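Local coordinates for protein putative phosphomethylpyrimidine kinase (Bacteroides thetaiotaomicron, PDB 3MBJ) that probably phosphorylates pyridoxal or related vitamin B6 compounds at the expense of ATP, as a metal-binding kinase of the ribokinase clan, at residues A[207-212]-A[286-291]; A[143-148]-A[180-185]; A[151-156]-A[172-177]. All coordinates share one frame; numbering follows the deposited sequence.

Interaction 1. Residues A[207-212]-A[286-291]; sequences RYWKVT and ASYELI
The backbone carbonyl oxygen Y208 O takes two contacts: I291 N donates to it at 2.8 Å in a nearly straight bond (171°), tilted from the carbonyl plane, and L290 CA lies 3.5 Å from the same Y208 O in a CA-H...O contact. Further along, K210 and E289 form an antiparallel hydrogen-bonded pair, with K210 N bound to E289 O and E289 N bound to K210 O, each at 2.8 Å. W209 and L290 are the adjoining non-hydrogen-bonded pair, and their side chains share a face of the sheet. L290 CD1 sits over one face of the indole, 3.6 Å from the centroid of its six-membered ring, a CH-pi contact; L290 CG, anti to its own backbone N (chi1 178°), carries the methyl there. The ring of Y288 meets the same six-membered ring obliquely, planes at 83°. Thus the last residues of the chain add a short edge strand to the central sheet of this ribokinase-like fold, next to strand 207-214. Were W209 replaced by an alanine, L290 CD1 would probably lose its aromatic face and a gap would open beside Y288, whose hydroxyl bonds to R257 O of the second subunit. On the other face K210 and E289 run side by side, but K210 NZ goes to D164 and Y199. I291 CG2 packs at 3.7 Å on K210 CD, and the terminal carboxylate pairs through OXT with K168. One water joins Y208 N to I291 O, and another links T212 N to S287 O.

Interaction 2. Residues A[143-148]-A[180-185]; sequences ITPNLT and QVVIIT
I143 and V182 lie side by side on one face of a parallel pair, I143 CG1 4.0 Å from V182 CG2, both facing helix 164-175. With chi1 at 60°, I143 CG1 sits between its backbone N and carbonyl carbon, beside the valine. T144 and I183 repeat the parallel placing, T144 CG2 4.2 Å from I183 CD1, next to helix 223-236; the hydroxyl of T144 bonds to T228 of that helix. Two backbone bonds fix the register, I143 N to V181 O and I183 N to I143 O. P145, which has no N-H, then places its ring carbon CD 3.1 Å from I183 O, while its own carbonyl accepts T185 N at 3.0 Å. Helix 147-154 follows: N146 is the N-cap, its OD1 bonded to E149 N, and the side chains of L147 and I184 cross at a slant, L147 CD1 4.1 Å from I184 CG2. T185 OG1 comes alongside N146 CB at 3.5 Å, and one water links that hydroxyl, 2.6 Å away, to T144 O. This is the carboxyl end of strand 142-143 in the three-layer alpha-beta sandwich of the ribokinase fold, and a zinc ion lies about 4 Å, between nearest atoms, from the side chain of N146. Backbone bonds join the strands edge to edge, and aliphatic pairs line the two faces toward the helices; polar atoms gather at the carboxyl end. The weak bond from L147 N to T185 O and the asparagine cap give the amides of L147 and E149 acceptors at the first turn, probably favouring the abrupt change from strand to helix.

Interaction 3. Residues A[151-156]-A[172-177]; sequences FYLLDE and RLLSDK
Helices 147-154 and 164-175 approach at their carboxyl-terminal turns, the nearest alpha carbons being L154 CA and L174 CA, 6.4 Å apart. Between them L154 reaches across with a single methyl: L154 CD2 lies 3.8 Å from L173 CB and 3.7 Å from the backbone nitrogen L174 N. The side chains of L154 and L173 cross at about a right angle. L154 CG stands anti to its carbonyl carbon (chi1 -73°), and chi2 of 168° sends CD1 outward and leaves CD2 branching off at CG toward L173 and L174. L174 answers from the other helix with CD1, 3.8 Å from L153 CB, and its CB also touches L154 CD2 at 4.1 Å. In the ribokinase-like fold these two helices belong to the connection between the parallel strands 142-143 and 181-188, and helix 164-175 packs through L174 on V182 of the latter strand. Helix 147-154 ends in a Schellman motif: D155 takes positive phi (66°), and E156 N bonds back to F151 O at 3.0 Å. Next to the leucine contact, the long K177 side chain runs out fully extended beyond CG to L153 O, its NZ donating at 2.9 Å in the plane of that carbonyl. R134, from helix 127-137, gives the same oxygen a second donor through NE, so an acceptor near the helix end, where the dipole would make it more negative, is held by two cationic side chains. On the far side of its helix, R172 has D176 OD1 above one face of its guanidinium, a long salt bridge of charges alone.

Interaction 2 is the buried core contact, its centre about 9 Å from that of the chain, while interactions 1 and 3 lie further out and are partly buried. Interactions 2 and 3 share helix 147-154 and are nested: the helix pair of interaction 3 falls within the loop closed by interaction 2, and the two touch where L174 CD2 meets I143 CD1 at 3.7 Å. Interaction 1 joins the same sheet further on, beyond strand 195-202, and also meets interaction 3 through Y208 and R172. Chemistry follows place: parallel aliphatic pairing inside, leucine packing with one lysine bond between helices, and at the edge antiparallel pairing with aromatic, charged and intersubunit partners.

Interaction 1. Residues A[207-212]-A[286-291]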
# COMPACT_ATOMS: atom_id res chain seq x y z
N ARG A 207 -26.39 -14.08 19.41
CA ARG A 207 -26.54 -13.06 18.37
C ARG A 207 -26.81 -13.68 17.02
O ARG A 207 -26.20 -14.69 16.68
CB ARG A 207 -25.26 -12.26 18.21
CG ARG A 207 -24.71 -11.65 19.42
CD ARG A 207 -25.61 -10.58 19.92
NE ARG A 207 -25.07 -10.12 21.18
CZ ARG A 207 -25.75 -9.45 22.10
NH1 ARG A 207 -27.02 -9.09 21.91
NH2 ARG A 207 -25.12 -9.12 23.22
N TYR A 208 -27.65 -13.03 16.23
CA TYR A 208 -27.89 -13.45 14.87
C TYR A 208 -27.54 -12.33 13.88
O TYR A 208 -27.97 -11.18 14.05
CB TYR A 208 -29.35 -13.80 14.70
CG TYR A 208 -29.85 -14.94 15.57
CD1 TYR A 208 -30.21 -14.72 16.89
CD2 TYR A 208 -30.03 -16.22 15.04
CE1 TYR A 208 -30.72 -15.74 17.67
CE2 TYR A 208 -30.54 -17.24 15.82
CZ TYR A 208 -30.88 -17.00 17.13
OH TYR A 208 -31.39 -18.01 17.92
N TRP A 209 -26.83 -12.70 12.83
CA TRP A 209 -26.26 -11.78 11.86
C TRP A 209 -26.66 -12.21 10.47
O TRP A 209 -26.89 -13.37 10.24
CB TRP A 209 -24.73 -11.81 11.93
CG TRP A 209 -24.18 -11.49 13.26
CD1 TRP A 209 -23.67 -12.37 14.17
CD2 TRP A 209 -24.10 -10.19 13.86
NE1 TRP A 209 -23.26 -11.70 15.31
CE2 TRP A 209 -23.49 -10.35 15.13
CE3 TRP A 209 -24.44 -8.91 13.44
CZ2 TRP A 209 -23.27 -9.28 15.99
CZ3 TRP A 209 -24.21 -7.85 14.28
CH2 TRP A 209 -23.61 -8.04 15.54
N LYS A 210 -26.77 -11.27 9.55
CA LYS A 210 -26.88 -11.62 8.14
C LYS A 210 -26.15 -10.62 7.27
O LYS A 210 -26.00 -9.45 7.63
CB LYS A 210 -28.36 -11.78 7.72
CG LYS A 210 -29.02 -10.59 7.10
CD LYS A 210 -30.51 -10.69 7.11
CE LYS A 210 -31.09 -10.92 5.78
NZ LYS A 210 -32.59 -10.80 5.93
N VAL A 211 -25.65 -11.09 6.13
CA VAL A 211 -25.04 -10.23 5.11
C VAL A 211 -25.75 -10.54 3.81
O VAL A 211 -25.93 -11.70 3.51
CB VAL A 211 -23.54 -10.50 4.96
CG1 VAL A 211 -23.01 -9.97 3.61
CG2 VAL A 211 -22.79 -9.89 6.16
N THR A 212 -26.16 -9.52 3.06
CA THR A 212 -26.86 -9.71 1.77
C THR A 212 -26.00 -9.08 0.69
O THR A 212 -25.43 -8.02 0.91
CB THR A 212 -28.29 -9.10 1.78
OG1 THR A 212 -29.09 -9.74 2.79
CG2 THR A 212 -29.01 -9.25 0.43
N ALA A 286 -18.88 -2.08 5.05
CA ALA A 286 -19.63 -3.24 5.59
C ALA A 286 -21.13 -3.25 5.19
O ALA A 286 -21.66 -2.24 4.82
CB ALA A 286 -19.50 -3.22 7.07
N SER A 287 -21.82 -4.38 5.27
CA SER A 287 -23.28 -4.44 5.06
C SER A 287 -23.99 -5.37 6.07
O SER A 287 -25.17 -5.59 5.96
CB SER A 287 -23.61 -4.87 3.63
OG SER A 287 -23.20 -6.21 3.36
N TYR A 288 -23.27 -5.89 7.07
CA TYR A 288 -23.89 -6.85 7.98
C TYR A 288 -25.02 -6.23 8.74
O TYR A 288 -25.07 -4.99 8.97
CB TYR A 288 -22.90 -7.49 8.95
CG TYR A 288 -22.22 -6.61 9.97
CD1 TYR A 288 -22.89 -6.13 11.09
CD2 TYR A 288 -20.85 -6.35 9.89
CE1 TYR A 288 -22.26 -5.35 12.06
CE2 TYR A 288 -20.22 -5.58 10.87
CZ TYR A 288 -20.93 -5.09 11.94
OH TYR A 288 -20.29 -4.32 12.89
N GLU A 289 -25.91 -7.10 9.17
CA GLU A 289 -27.11 -6.71 9.89
C GLU A 289 -27.28 -7.61 11.09
O GLU A 289 -27.08 -8.84 11.00
CB GLU A 289 -28.33 -6.90 9.01
CG GLU A 289 -28.59 -5.85 7.99
CD GLU A 289 -29.89 -6.17 7.27
OE1 GLU A 289 -30.94 -6.04 7.90
OE2 GLU A 289 -29.84 -6.63 6.13
N LEU A 290 -27.67 -7.01 12.20
CA LEU A 290 -28.03 -7.76 13.38
C LEU A 290 -29.52 -8.05 13.20
O LEU A 290 -30.30 -7.13 12.92
CB LEU A 290 -27.78 -6.94 14.64
CG LEU A 290 -28.15 -7.62 15.96
CD1 LEU A 290 -27.07 -8.68 16.33
CD2 LEU A 290 -28.34 -6.56 17.07
N ILE A 291 -29.93 -9.32 13.31
CA ILE A 291 -31.35 -9.65 13.15
C ILE A 291 -31.92 -10.34 14.37
O ILE A 291 -31.21 -10.63 15.34
CB ILE A 291 -31.59 -10.48 11.87
CG1 ILE A 291 -30.85 -11.82 11.93
CG2 ILE A 291 -31.19 -9.71 10.61
CD1 ILE A 291 -31.31 -12.78 10.92
OXT ILE A 291 -33.15 -10.64 14.45
O HOH W 1 -29.55 -10.95 17.42
O HOH W 2 -26.92 -7.06 4.20

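Interaction 2. Residues A[143-148]-A[180-185]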
# COMPACT_ATOMS: atom_id res chain seq x y z
N ILE A 143 -19.39 -24.15 11.91
CA ILE A 143 -19.80 -24.89 10.73
C ILE A 143 -20.40 -23.95 9.70
O ILE A 143 -20.94 -22.89 10.07
CB ILE A 143 -20.77 -26.07 11.08
CG1 ILE A 143 -22.07 -25.61 11.76
CG2 ILE A 143 -20.11 -27.05 11.99
CD1 ILE A 143 -23.21 -26.70 11.68
N THR A 144 -20.30 -24.34 8.42
CA THR A 144 -20.73 -23.51 7.29
C THR A 144 -21.62 -24.29 6.29
O THR A 144 -21.28 -24.43 5.12
CB THR A 144 -19.52 -22.92 6.55
OG1 THR A 144 -18.74 -23.98 5.98
CG2 THR A 144 -18.65 -22.11 7.54
N PRO A 145 -22.76 -24.82 6.75
CA PRO A 145 -23.67 -25.52 5.84
C PRO A 145 -24.29 -24.57 4.82
O PRO A 145 -24.52 -23.40 5.14
CB PRO A 145 -24.78 -26.05 6.76
CG PRO A 145 -24.69 -25.17 8.04
CD PRO A 145 -23.19 -24.91 8.15
N ASN A 146 -24.55 -25.06 3.61
CA ASN A 146 -25.50 -24.39 2.76
C ASN A 146 -26.90 -24.71 3.24
O ASN A 146 -27.09 -25.51 4.17
CB ASN A 146 -25.25 -24.71 1.28
CG ASN A 146 -25.45 -26.15 0.93
OD1 ASN A 146 -26.11 -26.89 1.65
ND2 ASN A 146 -24.89 -26.57 -0.20
N LEU A 147 -27.89 -24.04 2.65
CA LEU A 147 -29.28 -24.25 3.03
C LEU A 147 -29.74 -25.71 2.93
O LEU A 147 -30.55 -26.16 3.75
CB LEU A 147 -30.19 -23.37 2.17
CG LEU A 147 -31.62 -23.11 2.69
CD1 LEU A 147 -31.65 -22.52 4.11
CD2 LEU A 147 -32.34 -22.16 1.70
N THR A 148 -29.23 -26.45 1.93
CA THR A 148 -29.56 -27.89 1.79
C THR A 148 -29.02 -28.69 2.97
O THR A 148 -29.69 -29.54 3.55
CB THR A 148 -28.96 -28.50 0.46
OG1 THR A 148 -29.53 -27.85 -0.68
CG2 THR A 148 -29.21 -30.01 0.37
N GLN A 180 -20.81 -23.63 18.47
CA GLN A 180 -21.08 -22.27 18.93
C GLN A 180 -21.57 -21.33 17.80
O GLN A 180 -22.48 -20.51 18.01
CB GLN A 180 -19.80 -21.68 19.49
CG GLN A 180 -19.96 -20.32 20.09
CD GLN A 180 -18.63 -19.69 20.38
OE1 GLN A 180 -17.74 -20.36 20.87
NE2 GLN A 180 -18.48 -18.41 20.09
N VAL A 181 -20.93 -21.45 16.63
CA VAL A 181 -21.22 -20.62 15.47
C VAL A 181 -21.71 -21.51 14.33
O VAL A 181 -21.04 -22.49 13.98
CB VAL A 181 -19.99 -19.81 15.09
CG1 VAL A 181 -20.15 -19.16 13.72
CG2 VAL A 181 -19.73 -18.77 16.20
N VAL A 182 -22.90 -21.19 13.81
CA VAL A 182 -23.46 -21.85 12.64
C VAL A 182 -23.61 -20.75 11.58
O VAL A 182 -24.20 -19.70 11.87
CB VAL A 182 -24.82 -22.47 12.92
CG1 VAL A 182 -25.50 -22.98 11.58
CG2 VAL A 182 -24.72 -23.62 13.95
N ILE A 183 -23.05 -20.99 10.39
CA ILE A 183 -23.17 -20.07 9.25
C ILE A 183 -23.88 -20.81 8.11
O ILE A 183 -23.39 -21.84 7.64
CB ILE A 183 -21.76 -19.54 8.70
CG1 ILE A 183 -21.03 -18.78 9.81
CG2 ILE A 183 -22.00 -18.71 7.40
CD1 ILE A 183 -19.49 -18.65 9.70
N ILE A 184 -25.02 -20.29 7.67
CA ILE A 184 -25.73 -20.80 6.49
C ILE A 184 -25.44 -19.93 5.24
O ILE A 184 -25.64 -18.71 5.25
CB ILE A 184 -27.30 -20.85 6.70
CG1 ILE A 184 -27.71 -21.45 8.06
CG2 ILE A 184 -27.96 -21.71 5.62
CD1 ILE A 184 -29.20 -21.21 8.40
N THR A 185 -24.96 -20.56 4.17
CA THR A 185 -24.68 -19.88 2.90
C THR A 185 -25.81 -20.16 1.89
O THR A 185 -26.65 -21.07 2.10
CB THR A 185 -23.35 -20.36 2.29
OG1 THR A 185 -23.44 -21.75 1.98
CG2 THR A 185 -22.19 -20.14 3.25
O HOH W 3 -21.53 -23.42 2.52

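Interaction 3. Residues A[151-156]-A[172-177]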
# COMPACT_ATOMS: atom_id res chain seq x y z
N PHE A 151 -30.89 -28.24 6.42
CA PHE A 151 -32.09 -29.05 6.58
C PHE A 151 -31.74 -30.53 6.80
O PHE A 151 -32.24 -31.14 7.72
CB PHE A 151 -33.06 -28.82 5.43
CG PHE A 151 -33.70 -27.47 5.47
CD1 PHE A 151 -34.52 -27.12 6.52
CD2 PHE A 151 -33.46 -26.55 4.48
CE1 PHE A 151 -35.10 -25.89 6.57
CE2 PHE A 151 -34.04 -25.29 4.53
CZ PHE A 151 -34.84 -24.96 5.57
N TYR A 152 -30.81 -31.08 6.02
CA TYR A 152 -30.39 -32.47 6.26
C TYR A 152 -29.79 -32.65 7.65
O TYR A 152 -30.09 -33.62 8.31
CB TYR A 152 -29.40 -32.96 5.20
CG TYR A 152 -30.07 -33.47 3.93
CD1 TYR A 152 -30.79 -34.66 3.92
CD2 TYR A 152 -29.99 -32.74 2.74
CE1 TYR A 152 -31.40 -35.11 2.75
CE2 TYR A 152 -30.58 -33.20 1.57
CZ TYR A 152 -31.28 -34.37 1.59
OH TYR A 152 -31.85 -34.78 0.42
N LEU A 153 -28.95 -31.74 8.10
CA LEU A 153 -28.32 -31.90 9.42
C LEU A 153 -29.37 -31.86 10.52
O LEU A 153 -29.21 -32.51 11.54
CB LEU A 153 -27.28 -30.83 9.68
CG LEU A 153 -25.98 -31.02 8.91
CD1 LEU A 153 -25.20 -29.74 8.95
CD2 LEU A 153 -25.20 -32.22 9.49
N LEU A 154 -30.41 -31.08 10.31
CA LEU A 154 -31.54 -31.01 11.26
C LEU A 154 -32.55 -32.13 11.05
O LEU A 154 -33.43 -32.29 11.88
CB LEU A 154 -32.25 -29.63 11.19
CG LEU A 154 -31.41 -28.49 11.82
CD1 LEU A 154 -32.00 -27.12 11.49
CD2 LEU A 154 -31.32 -28.71 13.33
N ASP A 155 -32.45 -32.87 9.95
CA ASP A 155 -33.35 -33.98 9.67
C ASP A 155 -34.77 -33.44 9.44
O ASP A 155 -35.73 -33.94 10.01
CB ASP A 155 -33.31 -35.02 10.81
CG ASP A 155 -33.61 -36.44 10.33
OD1 ASP A 155 -33.14 -36.84 9.24
OD2 ASP A 155 -34.30 -37.19 11.06
N GLU A 156 -34.84 -32.42 8.58
CA GLU A 156 -36.02 -31.61 8.33
C GLU A 156 -36.27 -31.50 6.82
O GLU A 156 -35.32 -31.41 6.05
CB GLU A 156 -35.77 -30.19 8.83
CG GLU A 156 -35.89 -30.02 10.30
CD GLU A 156 -37.32 -29.98 10.70
OE1 GLU A 156 -38.08 -29.22 10.05
OE2 GLU A 156 -37.69 -30.74 11.63
N ARG A 172 -30.44 -21.85 15.60
CA ARG A 172 -30.38 -22.12 17.04
C ARG A 172 -30.45 -23.64 17.33
O ARG A 172 -29.65 -24.18 18.10
CB ARG A 172 -31.55 -21.34 17.70
CG ARG A 172 -31.88 -21.68 19.13
CD ARG A 172 -30.68 -21.45 19.98
NE ARG A 172 -30.93 -21.80 21.37
CZ ARG A 172 -30.01 -21.73 22.34
NH1 ARG A 172 -28.75 -21.32 22.08
NH2 ARG A 172 -30.36 -22.09 23.57
N LEU A 173 -31.39 -24.32 16.68
CA LEU A 173 -31.50 -25.78 16.78
C LEU A 173 -30.23 -26.51 16.35
O LEU A 173 -29.83 -27.46 17.00
CB LEU A 173 -32.69 -26.31 15.98
CG LEU A 173 -34.09 -25.89 16.46
CD1 LEU A 173 -35.12 -26.20 15.36
CD2 LEU A 173 -34.49 -26.55 17.80
N LEU A 174 -29.57 -26.06 15.27
CA LEU A 174 -28.34 -26.70 14.80
C LEU A 174 -27.18 -26.40 15.75
O LEU A 174 -26.30 -27.25 15.98
CB LEU A 174 -28.00 -26.24 13.38
CG LEU A 174 -26.92 -27.00 12.61
CD1 LEU A 174 -27.19 -28.48 12.68
CD2 LEU A 174 -26.88 -26.57 11.16
N SER A 175 -27.16 -25.19 16.29
CA SER A 175 -26.15 -24.81 17.27
C SER A 175 -26.28 -25.66 18.55
O SER A 175 -25.31 -25.91 19.23
CB SER A 175 -26.29 -23.34 17.65
OG SER A 175 -25.27 -23.05 18.59
N ASP A 176 -27.49 -26.06 18.88
CA ASP A 176 -27.69 -26.93 20.04
C ASP A 176 -27.03 -28.29 19.89
O ASP A 176 -26.74 -28.93 20.88
CB ASP A 176 -29.17 -27.09 20.34
CG ASP A 176 -29.74 -25.88 21.02
OD1 ASP A 176 -28.95 -25.05 21.49
OD2 ASP A 176 -30.96 -25.76 21.09
N LYS A 177 -26.73 -28.72 18.67
CA LYS A 177 -26.04 -29.98 18.46
C LYS A 177 -24.54 -29.92 18.72
O LYS A 177 -23.85 -30.95 18.58
CB LYS A 177 -26.30 -30.51 17.07
CG LYS A 177 -27.80 -30.63 16.82
CD LYS A 177 -28.11 -31.38 15.55
CE LYS A 177 -29.52 -31.88 15.57
NZ LYS A 177 -29.74 -32.79 14.41